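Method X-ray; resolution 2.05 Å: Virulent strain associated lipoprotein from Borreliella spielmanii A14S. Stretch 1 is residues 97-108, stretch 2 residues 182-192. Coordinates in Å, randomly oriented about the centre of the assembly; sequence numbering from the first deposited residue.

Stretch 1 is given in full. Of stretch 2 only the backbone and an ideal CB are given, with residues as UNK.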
ATOM      1  N   GLU A  97       2.686  -2.418  16.831  1.00 22.29           N
ATOM      2  CA  GLU A  97       2.528  -2.035  18.228  1.00 25.54           C
ATOM      3  C   GLU A  97       1.808  -0.700  18.397  1.00 22.49           C
ATOM      4  O   GLU A  97       0.821  -0.626  19.191  1.00 22.75           O
ATOM      5  CB  GLU A  97       3.907  -2.006  18.941  1.00 28.62           C
ATOM      6  CG  GLU A  97       4.509  -3.402  18.994  1.00 33.19           C
ATOM      7  CD  GLU A  97       5.934  -3.415  19.583  1.00 41.37           C
ATOM      8  OE1 GLU A  97       6.553  -2.329  19.694  1.00 39.74           O
ATOM      9  OE2 GLU A  97       6.440  -4.519  19.901  1.00 42.71           O
ATOM     10  N   ILE A  98       2.212   0.320  17.624  1.00 21.59           N
ATOM     11  CA  ILE A  98       1.632   1.658  17.753  1.00 21.25           C
ATOM     12  C   ILE A  98       0.158   1.667  17.340  1.00 24.57           C
ATOM     13  O   ILE A  98      -0.664   2.226  18.024  1.00 21.69           O
ATOM     14  CB  ILE A  98       2.359   2.714  16.898  1.00 24.22           C
ATOM     15  CG1 ILE A  98       3.746   2.996  17.445  1.00 25.71           C
ATOM     16  CG2 ILE A  98       1.614   4.028  16.867  1.00 24.03           C
ATOM     17  CD1 ILE A  98       4.613   3.595  16.370  1.00 30.55           C
ATOM     18  N   ILE A  99      -0.171   1.025  16.210  1.00 22.19           N
ATOM     19  CA  ILE A  99      -1.550   0.930  15.781  1.00 21.98           C
ATOM     20  C   ILE A  99      -2.482   0.119  16.736  1.00 22.67           C
ATOM     21  O   ILE A  99      -3.610   0.514  16.998  1.00 22.23           O
ATOM     22  CB  ILE A  99      -1.623   0.398  14.324  1.00 21.10           C
ATOM     23  CG1 ILE A  99      -0.697   1.226  13.423  1.00 22.11           C
ATOM     24  CG2 ILE A  99      -3.062   0.391  13.824  1.00 21.36           C
ATOM     25  CD1 ILE A  99      -1.032   2.736  13.340  1.00 22.83           C
ATOM     26  N   ILE A 100      -1.994  -1.008  17.248  1.00 24.53           N
ATOM     27  CA  ILE A 100      -2.668  -1.754  18.307  1.00 25.30           C
ATOM     28  C   ILE A 100      -2.915  -0.908  19.551  1.00 23.54           C
ATOM     29  O   ILE A 100      -4.037  -0.876  20.070  1.00 20.68           O
ATOM     30  CB  ILE A 100      -1.883  -3.030  18.666  1.00 26.39           C
ATOM     31  CG1 ILE A 100      -1.951  -4.036  17.509  1.00 25.57           C
ATOM     32  CG2 ILE A 100      -2.357  -3.647  19.989  1.00 30.98           C
ATOM     33  CD1 ILE A 100      -0.937  -5.170  17.637  1.00 24.90           C
ATOM     34  N   LEU A 101      -1.892  -0.219  20.004  1.00 23.86           N
ATOM     35  CA  LEU A 101      -2.048   0.716  21.133  1.00 28.96           C
ATOM     36  C   LEU A 101      -3.085   1.805  20.899  1.00 28.61           C
ATOM     37  O   LEU A 101      -3.827   2.138  21.796  1.00 25.89           O
ATOM     38  CB  LEU A 101      -0.737   1.349  21.484  1.00 30.24           C
ATOM     39  CG  LEU A 101       0.157   0.398  22.231  1.00 38.50           C
ATOM     40  CD1 LEU A 101       1.553   1.027  22.317  1.00 43.57           C
ATOM     41  CD2 LEU A 101      -0.430   0.076  23.615  1.00 41.11           C
ATOM     42  N   ALA A 102      -3.147   2.345  19.686  1.00 26.29           N
ATOM     43  CA  ALA A 102      -4.212   3.293  19.294  1.00 26.68           C
ATOM     44  C   ALA A 102      -5.562   2.628  19.121  1.00 24.84           C
ATOM     45  O   ALA A 102      -6.574   3.334  18.970  1.00 23.70           O
ATOM     46  CB  ALA A 102      -3.833   3.998  17.974  1.00 26.67           C
ATOM     47  N   ASN A 103      -5.570   1.301  19.050  1.00 25.50           N
ATOM     48  CA  ASN A 103      -6.774   0.477  18.726  1.00 27.78           C
ATOM     49  C   ASN A 103      -7.465   0.847  17.378  1.00 28.84           C
ATOM     50  O   ASN A 103      -8.689   1.087  17.287  1.00 23.69           O
ATOM     51  CB  ASN A 103      -7.747   0.496  19.875  1.00 34.40           C
ATOM     52  CG  ASN A 103      -8.820  -0.555  19.740  1.00 38.21           C
ATOM     53  OD1 ASN A 103      -8.548  -1.718  19.405  1.00 32.81           O
ATOM     54  ND2 ASN A 103     -10.037  -0.168  20.009  1.00 36.86           N
ATOM     55  N   GLU A 104      -6.655   0.919  16.316  1.00 25.46           N
ATOM     56  CA  GLU A 104      -7.186   1.319  15.004  1.00 25.60           C
ATOM     57  C   GLU A 104      -6.648   0.363  13.963  1.00 24.85           C
ATOM     58  O   GLU A 104      -6.401   0.795  12.828  1.00 20.91           O
ATOM     59  CB  GLU A 104      -6.775   2.768  14.652  1.00 26.34           C
ATOM     60  CG  GLU A 104      -7.438   3.889  15.467  1.00 31.70           C
ATOM     61  CD  GLU A 104      -8.957   3.888  15.289  1.00 36.82           C
ATOM     62  OE1 GLU A 104      -9.471   3.335  14.274  1.00 31.85           O
ATOM     63  OE2 GLU A 104      -9.659   4.331  16.227  1.00 35.39           O
ATOM     64  N   VAL A 105      -6.509  -0.930  14.326  1.00 23.28           N
ATOM     65  CA  VAL A 105      -5.948  -1.901  13.387  1.00 22.36           C
ATOM     66  C   VAL A 105      -6.767  -1.949  12.099  1.00 21.52           C
ATOM     67  O   VAL A 105      -6.235  -1.856  10.986  1.00 19.17           O
ATOM     68  CB  VAL A 105      -5.777  -3.277  14.016  1.00 21.74           C
ATOM     69  CG1 VAL A 105      -5.371  -4.307  12.941  1.00 22.81           C
ATOM     70  CG2 VAL A 105      -4.703  -3.236  15.106  1.00 21.81           C
ATOM     71  N   GLU A 106      -8.077  -2.083  12.255  1.00 20.95           N
ATOM     72  CA  GLU A 106      -8.960  -2.215  11.091  1.00 22.59           C
ATOM     73  C   GLU A 106      -8.932  -1.078  10.137  1.00 21.69           C
ATOM     74  O   GLU A 106      -8.769  -1.285   8.923  1.00 22.54           O
ATOM     75  CB  GLU A 106     -10.409  -2.477  11.537  1.00 25.27           C
ATOM     76  CG  GLU A 106     -10.563  -3.864  12.119  1.00 30.79           C
ATOM     77  CD  GLU A 106     -12.025  -4.163  12.514  1.00 39.15           C
ATOM     78  OE1 GLU A 106     -12.923  -3.288  12.301  1.00 38.34           O
ATOM     79  OE2 GLU A 106     -12.267  -5.285  13.010  1.00 39.03           O
ATOM     80  N   ASP A 107      -9.056   0.142  10.636  1.00 19.96           N
ATOM     81  CA  ASP A 107      -9.223   1.292   9.760  1.00 19.91           C
ATOM     82  C   ASP A 107      -7.864   1.641   9.116  1.00 24.00           C
ATOM     83  O   ASP A 107      -7.833   2.077   7.983  1.00 23.05           O
ATOM     84  CB  ASP A 107      -9.762   2.524  10.532  1.00 21.86           C
ATOM     85  CG  ASP A 107     -11.295   2.472  10.720  1.00 27.55           C
ATOM     86  OD1 ASP A 107     -11.876   1.423  10.453  1.00 30.34           O
ATOM     87  OD2 ASP A 107     -11.930   3.448  11.144  1.00 30.29           O
ATOM     88  N   ILE A 108      -6.767   1.524   9.865  1.00 18.99           N
ATOM     89  CA  ILE A 108      -5.430   1.786   9.284  1.00 20.29           C
ATOM     90  C   ILE A 108      -5.077   0.703   8.243  1.00 20.04           C
ATOM     91  O   ILE A 108      -4.620   1.041   7.113  1.00 21.50           O
ATOM     92  CB  ILE A 108      -4.333   1.786  10.403  1.00 22.22           C
ATOM     93  CG1 ILE A 108      -4.439   3.023  11.246  1.00 20.70           C
ATOM     94  CG2 ILE A 108      -2.930   1.646   9.824  1.00 21.46           C
ATOM     95  CD1 ILE A 108      -3.931   4.315  10.585  1.00 21.57           C
ATOM     96  N   UNK A 182      -4.037  11.289  22.980  1.00 33.90           N
ATOM     97  CA  UNK A 182      -3.371  12.024  21.928  1.00 33.67           C
ATOM     98  C   UNK A 182      -2.943  11.111  20.763  1.00 31.98           C
ATOM     99  O   UNK A 182      -3.088  11.498  19.612  1.00 31.67           O
ATOM    100  CB  UNK A 182      -2.154  12.752  22.503  1.00 33.67           C
ATOM    101  N   UNK A 183      -2.359   9.944  21.054  1.00 30.22           N
ATOM    102  CA  UNK A 183      -2.101   8.969  19.985  1.00 29.39           C
ATOM    103  C   UNK A 183      -3.361   8.663  19.177  1.00 28.69           C
ATOM    104  O   UNK A 183      -3.337   8.632  17.954  1.00 24.63           O
ATOM    105  CB  UNK A 183      -1.541   7.674  20.577  1.00 29.39           C
ATOM    106  N   UNK A 184      -4.415   8.296  19.889  1.00 29.22           N
ATOM    107  CA  UNK A 184      -5.675   7.975  19.286  1.00 32.37           C
ATOM    108  C   UNK A 184      -6.208   9.062  18.378  1.00 30.84           C
ATOM    109  O   UNK A 184      -6.605   8.792  17.214  1.00 30.28           O
ATOM    110  CB  UNK A 184      -6.700   7.671  20.381  1.00 32.37           C
ATOM    111  N   UNK A 185      -6.270  10.289  18.876  1.00 30.52           N
ATOM    112  CA  UNK A 185      -6.659  11.419  18.013  1.00 32.43           C
ATOM    113  C   UNK A 185      -5.774  11.569  16.765  1.00 33.16           C
ATOM    114  O   UNK A 185      -6.271  11.777  15.652  1.00 31.15           O
ATOM    115  CB  UNK A 185      -6.612  12.718  18.821  1.00 32.43           C
ATOM    116  N   UNK A 186      -4.461  11.497  16.959  1.00 30.11           N
ATOM    117  CA  UNK A 186      -3.516  11.591  15.852  1.00 30.43           C
ATOM    118  C   UNK A 186      -3.690  10.418  14.868  1.00 27.76           C
ATOM    119  O   UNK A 186      -3.698  10.603  13.657  1.00 26.22           O
ATOM    120  CB  UNK A 186      -2.083  11.624  16.388  1.00 30.43           C
ATOM    121  N   UNK A 187      -3.802   9.206  15.375  1.00 26.35           N
ATOM    122  CA  UNK A 187      -4.007   8.053  14.484  1.00 24.87           C
ATOM    123  C   UNK A 187      -5.332   8.169  13.672  1.00 28.72           C
ATOM    124  O   UNK A 187      -5.391   7.745  12.477  1.00 26.40           O
ATOM    125  CB  UNK A 187      -4.013   6.764  15.308  1.00 24.87           C
ATOM    126  N   UNK A 188      -6.368   8.761  14.281  1.00 29.95           N
ATOM    127  CA  UNK A 188      -7.621   9.063  13.561  1.00 35.11           C
ATOM    128  C   UNK A 188      -7.461   9.959  12.380  1.00 31.26           C
ATOM    129  O   UNK A 188      -8.127   9.724  11.352  1.00 35.01           O
ATOM    130  CB  UNK A 188      -8.630   9.707  14.514  1.00 35.11           C
ATOM    131  N   UNK A 189      -6.675  11.023  12.562  1.00 31.66           N
ATOM    132  CA  UNK A 189      -6.311  11.955  11.489  1.00 35.32           C
ATOM    133  C   UNK A 189      -5.547  11.243  10.366  1.00 36.47           C
ATOM    134  O   UNK A 189      -5.695  11.606   9.203  1.00 33.01           O
ATOM    135  CB  UNK A 189      -5.467  13.102  12.049  1.00 35.32           C
ATOM    136  N   UNK A 190      -4.659  10.304  10.727  1.00 29.52           N
ATOM    137  CA  UNK A 190      -3.982   9.490   9.699  1.00 26.43           C
ATOM    138  C   UNK A 190      -5.000   8.655   8.926  1.00 28.32           C
ATOM    139  O   UNK A 190      -4.927   8.593   7.661  1.00 25.30           O
ATOM    140  CB  UNK A 190      -2.930   8.579  10.335  1.00 26.43           C
ATOM    141  N   UNK A 191      -5.972   8.065   9.641  1.00 24.47           N
ATOM    142  CA  UNK A 191      -7.000   7.272   8.997  1.00 27.87           C
ATOM    143  C   UNK A 191      -7.725   8.137   7.970  1.00 29.19           C
ATOM    144  O   UNK A 191      -7.878   7.757   6.824  1.00 30.67           O
ATOM    145  CB  UNK A 191      -7.979   6.704  10.027  1.00 27.87           C
ATOM    146  N   UNK A 192      -8.098   9.331   8.372  1.00 32.59           N
ATOM    147  CA  UNK A 192      -8.684  10.304   7.444  1.00 36.48           C
ATOM    148  C   UNK A 192      -7.842  10.587   6.179  1.00 36.86           C
ATOM    149  O   UNK A 192      -8.353  10.506   5.074  1.00 33.59           O
ATOM    150  CB  UNK A 192      -8.913  11.619   8.191  1.00 36.48           C
TER

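Stretch 2 is one continuous helix. It crosses helix 97-102 at 108°, with the axes 9.5 Å apart at their closest.

Position 182 has nothing of stretch 1 within 5.5 Å of its ideal CB. The residue is Lys182.

At 183, CA-to-CB points toward stretch 1, and the ideal CB lies 5.1 Å from Ala102 CB. Ile98 CG2 lies 6.1 Å and Leu101 CB 6.4 Å from the ideal CB, so a branched or long apolar chain could reach them. It is Leu183. Its CD1 is 3.9 Å from Ile98 CG2, and CD2 is 4.0 Å from Ala102 CB.

At 184, CA-to-CB points sideways. The ideal CB is 4.6 Å from Ala102 O, which accepts no backbone hydrogen bond within stretch 1. The Glu104 carboxylate is also in range. A long donor suits, lysine or arginine. It is Lys184. NZ donates to Ala102 O and to Glu104 OE2, each at 2.8 Å, the latter a salt bridge.

Positions 185 and 186 have no neighbour in stretch 1 near their ideal CB atoms. Many residues would fit. They are Leu185 and His186.

Position 187 points toward stretch 1. Its ideal CB is 3.8 Å from Ala102 CB and 4.5 Å from Glu104 CG. With both so near, a compact apolar residue suits, such as alanine or valine. It is Val187, chi1 t. CG2 packs 3.8 Å from Ala102 CB, and CG1 lies 4.0 Å from Ile108 CD1.

At 188, CA-to-CB points away, so only a long chain can return to the acids of stretch 1. A basic one suits. Lys188 bends back, and its NZ forms a salt bridge with Glu104 OE2 at 2.8 Å. Thus one carboxylate oxygen serves two lysines. A water accepts from Lys188 NZ at 2.7 Å and donates to Asp107 OD2 at 2.6 Å.

Position 189 is out of reach of stretch 1, so this contact sets no preference. It is Glu189.

Position 190 points toward stretch 1, with its ideal CB 4.4 Å from Ile108 CD1. Several aliphatic residues would do. In Ile190, CG2 is 4.0 Å from Ile108 CD1.

Position 191 also points toward stretch 1, its ideal CB 4.6 Å from Asp107 CB and 4.7 Å from Ile108 CD1. A small or branched apolar residue suits. It is Val191: CG2 sits 3.6 Å from Ile108 CD1, and CG1 3.7 Å from Asp107 CB.

Position 192 meets nothing here; it is Lys192.

Stretch 2, residues 182-192: KLKLHVKEIVK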
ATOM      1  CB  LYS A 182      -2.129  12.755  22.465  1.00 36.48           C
ATOM      2  CG  LYS A 182      -2.423  13.792  23.554  1.00 43.55           C
ATOM      3  CD  LYS A 182      -2.357  15.216  23.011  1.00 52.36           C
ATOM      4  CE  LYS A 182      -1.453  16.116  23.848  1.00 60.41           C
ATOM      5  NZ  LYS A 182      -1.906  16.340  25.257  1.00 61.48           N
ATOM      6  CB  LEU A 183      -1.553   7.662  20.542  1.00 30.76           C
ATOM      7  CG  LEU A 183      -1.138   6.613  19.489  1.00 28.56           C
ATOM      8  CD1 LEU A 183      -0.017   7.116  18.623  1.00 26.53           C
ATOM      9  CD2 LEU A 183      -0.753   5.346  20.222  1.00 31.40           C
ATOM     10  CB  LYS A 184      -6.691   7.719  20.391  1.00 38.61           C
ATOM     11  CG  LYS A 184      -8.109   7.461  19.896  1.00 41.43           C
ATOM     12  CD  LYS A 184      -8.193   6.137  19.162  1.00 36.19           C
ATOM     13  CE  LYS A 184      -9.325   5.260  19.668  1.00 36.50           C
ATOM     14  NZ  LYS A 184      -9.290   3.945  18.936  1.00 33.23           N
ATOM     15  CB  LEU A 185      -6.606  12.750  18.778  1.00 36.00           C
ATOM     16  CG  LEU A 185      -7.796  12.995  19.677  1.00 43.12           C
ATOM     17  CD1 LEU A 185      -7.492  14.054  20.750  1.00 46.04           C
ATOM     18  CD2 LEU A 185      -8.971  13.426  18.789  1.00 45.99           C
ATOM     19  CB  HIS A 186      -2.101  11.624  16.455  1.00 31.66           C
ATOM     20  CG  HIS A 186      -1.009  11.702  15.437  1.00 32.36           C
ATOM     21  ND1 HIS A 186      -0.799  12.820  14.651  1.00 41.35           N
ATOM     22  CD2 HIS A 186      -0.041  10.827  15.101  1.00 32.59           C
ATOM     23  CE1 HIS A 186       0.256  12.620  13.874  1.00 39.57           C
ATOM     24  NE2 HIS A 186       0.720  11.410  14.118  1.00 32.51           N
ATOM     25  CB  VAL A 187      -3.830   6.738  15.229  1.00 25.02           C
ATOM     26  CG1 VAL A 187      -4.229   5.524  14.387  1.00 23.99           C
ATOM     27  CG2 VAL A 187      -2.349   6.587  15.578  1.00 26.35           C
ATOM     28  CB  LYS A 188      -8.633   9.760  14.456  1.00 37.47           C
ATOM     29  CG  LYS A 188      -9.298   8.829  15.375  1.00 37.29           C
ATOM     30  CD  LYS A 188     -10.262   7.954  14.637  1.00 36.90           C
ATOM     31  CE  LYS A 188     -11.347   7.445  15.580  1.00 32.55           C
ATOM     32  NZ  LYS A 188     -11.686   6.053  15.257  1.00 28.38           N
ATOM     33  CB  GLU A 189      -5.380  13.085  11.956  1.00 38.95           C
ATOM     34  CG  GLU A 189      -5.973  14.333  12.563  1.00 49.56           C
ATOM     35  CD  GLU A 189      -7.243  14.807  11.868  1.00 55.29           C
ATOM     36  OE1 GLU A 189      -7.282  14.877  10.615  1.00 56.99           O
ATOM     37  OE2 GLU A 189      -8.202  15.101  12.609  1.00 49.18           O
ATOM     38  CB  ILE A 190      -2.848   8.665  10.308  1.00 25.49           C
ATOM     39  CG1 ILE A 190      -1.784   9.609  10.830  1.00 25.33           C
ATOM     40  CG2 ILE A 190      -2.230   7.727   9.296  1.00 25.48           C
ATOM     41  CD1 ILE A 190      -0.662   8.930  11.601  1.00 26.23           C
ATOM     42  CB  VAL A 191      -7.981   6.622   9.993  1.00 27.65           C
ATOM     43  CG1 VAL A 191      -9.186   6.007   9.283  1.00 29.49           C
ATOM     44  CG2 VAL A 191      -7.280   5.542  10.726  1.00 26.86           C
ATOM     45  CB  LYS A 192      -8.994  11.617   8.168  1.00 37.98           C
ATOM     46  CG  LYS A 192     -10.241  12.307   7.614  1.00 44.92           C
ATOM     47  CD  LYS A 192     -11.436  11.386   7.405  1.00 48.57           C
ATOM     48  CE  LYS A 192     -12.621  12.114   6.761  1.00 51.69           C
ATOM     49  NZ  LYS A 192     -12.396  12.462   5.318  1.00 53.45           N
TER
HETATM   50  O   HOH W   1     -11.495   2.640  20.266  1.00 48.22           O
HETATM   51  O   HOH W   2     -11.450   5.583  12.619  1.00 35.98           O
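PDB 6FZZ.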